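Lipoprotein (Streptococcus pneumoniae, PDB 3CX3) binds zinc and, as a lipoprotein homologous to ABC transporter components, probably serves as the solute-binding receptor for zinc uptake. Local coordinates at residues 133-136 / 137-141. Numbering follows the deposited sequence.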
ATOM      1  N   GLN A 133       7.095  -8.371  -9.604  1.00 42.62           N
ATOM      2  CA  GLN A 133       8.202  -9.257 -10.007  1.00 42.97           C
ATOM      3  C   GLN A 133       8.591 -10.266  -8.929  1.00 42.11           C
ATOM      4  O   GLN A 133       8.516 -11.482  -9.148  1.00 41.67           O
ATOM      5  CB  GLN A 133       9.445  -8.430 -10.376  1.00 43.17           C
ATOM      6  CG  GLN A 133       9.669  -8.239 -11.844  1.00 44.99           C
ATOM      7  CD  GLN A 133      10.458  -9.380 -12.453  1.00 47.08           C
ATOM      8  OE1 GLN A 133       9.933 -10.472 -12.629  1.00 45.99           O
ATOM      9  NE2 GLN A 133      11.735  -9.133 -12.765  1.00 47.23           N
ATOM     10  N   ILE A 134       9.016  -9.750  -7.774  1.00 41.21           N
ATOM     11  CA  ILE A 134       9.370 -10.592  -6.629  1.00 40.18           C
ATOM     12  C   ILE A 134       8.290 -11.639  -6.426  1.00 39.97           C
ATOM     13  O   ILE A 134       8.586 -12.812  -6.225  1.00 40.46           O
ATOM     14  CB  ILE A 134       9.538  -9.790  -5.321  1.00 39.47           C
ATOM     15  CG1 ILE A 134      10.551  -8.651  -5.512  1.00 39.23           C
ATOM     16  CG2 ILE A 134       9.965 -10.733  -4.201  1.00 39.28           C
ATOM     17  CD1 ILE A 134      10.654  -7.635  -4.359  1.00 36.77           C
ATOM     18  N   ILE A 135       7.038 -11.207  -6.503  1.00 39.90           N
ATOM     19  CA  ILE A 135       5.909 -12.100  -6.297  1.00 40.23           C
ATOM     20  C   ILE A 135       5.964 -13.236  -7.305  1.00 40.45           C
ATOM     21  O   ILE A 135       5.962 -14.419  -6.920  1.00 40.13           O
ATOM     22  CB  ILE A 135       4.551 -11.340  -6.337  1.00 39.97           C
ATOM     23  CG1 ILE A 135       4.381 -10.513  -5.053  1.00 39.34           C
ATOM     24  CG2 ILE A 135       3.389 -12.304  -6.564  1.00 41.17           C
ATOM     25  CD1 ILE A 135       3.126  -9.649  -4.986  1.00 36.27           C
ATOM     26  N   ALA A 136       6.045 -12.872  -8.589  1.00 40.76           N
ATOM     27  CA  ALA A 136       6.117 -13.861  -9.657  1.00 40.93           C
ATOM     28  C   ALA A 136       7.294 -14.798  -9.439  1.00 41.26           C
ATOM     29  O   ALA A 136       7.113 -15.996  -9.448  1.00 40.72           O
ATOM     30  CB  ALA A 136       6.188 -13.180 -11.026  1.00 41.05           C
ATOM     31  N   ASP A 137       8.486 -14.245  -9.201  1.00 42.26           N
ATOM     32  CA  ASP A 137       9.679 -15.058  -8.916  1.00 43.30           C
ATOM     33  C   ASP A 137       9.441 -16.116  -7.839  1.00 43.35           C
ATOM     34  O   ASP A 137       9.613 -17.329  -8.077  1.00 43.95           O
ATOM     35  CB  ASP A 137      10.859 -14.172  -8.515  1.00 43.54           C
ATOM     36  CG  ASP A 137      11.400 -13.346  -9.681  1.00 44.91           C
ATOM     37  OD1 ASP A 137      12.440 -12.678  -9.514  1.00 46.26           O
ATOM     38  OD2 ASP A 137      10.792 -13.371 -10.772  1.00 46.55           O
ATOM     39  N   LYS A 138       9.030 -15.657  -6.662  1.00 42.70           N
ATOM     40  CA  LYS A 138       8.807 -16.555  -5.530  1.00 42.16           C
ATOM     41  C   LYS A 138       7.686 -17.523  -5.844  1.00 41.43           C
ATOM     42  O   LYS A 138       7.804 -18.716  -5.577  1.00 41.03           O
ATOM     43  CB  LYS A 138       8.495 -15.769  -4.247  1.00 42.46           C
ATOM     44  CG  LYS A 138       9.645 -14.918  -3.727  1.00 42.03           C
ATOM     45  CD  LYS A 138       9.167 -14.051  -2.558  1.00 43.63           C
ATOM     46  CE  LYS A 138      10.237 -13.804  -1.505  1.00 42.99           C
ATOM     47  NZ  LYS A 138      11.532 -13.260  -2.039  1.00 45.84           N
ATOM     48  N   LEU A 139       6.607 -17.009  -6.427  1.00 41.80           N
ATOM     49  CA  LEU A 139       5.529 -17.873  -6.917  1.00 42.26           C
ATOM     50  C   LEU A 139       6.043 -18.892  -7.931  1.00 43.21           C
ATOM     51  O   LEU A 139       5.659 -20.071  -7.885  1.00 43.44           O
ATOM     52  CB  LEU A 139       4.365 -17.072  -7.499  1.00 41.12           C
ATOM     53  CG  LEU A 139       3.080 -17.014  -6.653  1.00 41.65           C
ATOM     54  CD1 LEU A 139       3.379 -16.797  -5.166  1.00 40.80           C
ATOM     55  CD2 LEU A 139       2.058 -15.964  -7.164  1.00 35.37           C
ATOM     56  N   SER A 140       6.925 -18.469  -8.832  1.00 44.61           N
ATOM     57  CA  SER A 140       7.347 -19.392  -9.888  1.00 46.35           C
ATOM     58  C   SER A 140       8.458 -20.368  -9.463  1.00 47.58           C
ATOM     59  O   SER A 140       8.706 -21.359 -10.155  1.00 47.94           O
ATOM     60  CB  SER A 140       7.608 -18.684 -11.226  1.00 45.53           C
ATOM     61  OG  SER A 140       8.702 -17.816 -11.181  1.00 45.86           O
ATOM     62  N   GLU A 141       9.100 -20.121  -8.318  1.00 48.86           N
ATOM     63  CA  GLU A 141       9.940 -21.177  -7.731  1.00 50.02           C
ATOM     64  C   GLU A 141       9.096 -22.186  -6.932  1.00 50.35           C
ATOM     65  O   GLU A 141       9.367 -23.379  -6.945  1.00 49.97           O
ATOM     66  CB  GLU A 141      11.116 -20.600  -6.923  1.00 50.01           C
ATOM     67  CG  GLU A 141      11.503 -21.339  -5.600  1.00 50.39           C
ATOM     68  CD  GLU A 141      11.816 -22.838  -5.748  1.00 49.64           C
ATOM     69  OE1 GLU A 141      12.470 -23.260  -6.732  1.00 50.70           O
ATOM     70  OE2 GLU A 141      11.390 -23.607  -4.864  1.00 48.74           O
TER
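Ile134 and Lys138, one helical turn apart, meet because the isoleucine sets its CG2 methyl opposite the backbone N while the lysine chain, extended at chi2 (173°), bends at its last two torsions. The two side chains run alongside each other in the same direction, and Ile134 CG2 rests against Lys138 CD at 3.8 Å and Lys138 NZ at 3.7 Å. A long, flexible lysine suits this partly exposed flank: its methylenes pack on the branched neighbour, and its ammonium group reaches a salt bridge with Glu92. One residue along, the buried Ile135 sets its CG2 against Leu139 CD2 at 3.9 Å, again side by side, and these apolar chains face Met23 and Val24 of helix 18-28.

All of this lies on helix 125-142, whose i to i+4 bonds are nearly straight from Asp137 to Leu139. Asp137 N, for example, donates to Gln133 O at 2.8 Å with an N-H...O angle of 173°. The helix packs against helix 18-28 and the long helix 147-173, in the part of this zinc-binding protein that holds the parallel sheet with strand 86-89 at its edge. Ala136 touches both Val27 and Ala154, and its small methyl probably suits close packing against both helices.

Toward the C-terminal end of the helix, Ser140 folds its hydroxyl back between its own backbone N and carbonyl carbon, chi1 66°. OG thereby lies 3.0 Å from Ala136 O and 3.3 Å from Asp137 O, and which of the two takes its proton is not settled. The same Ala136 carbonyl accepts Ser140 N in a short, noticeably bent bond of 2.6 Å. A short hydroxyl can turn back onto its own helix in this way; Ser140 is buried, and Gln151 of helix 147-173 adds a weak hydrogen bond to OG.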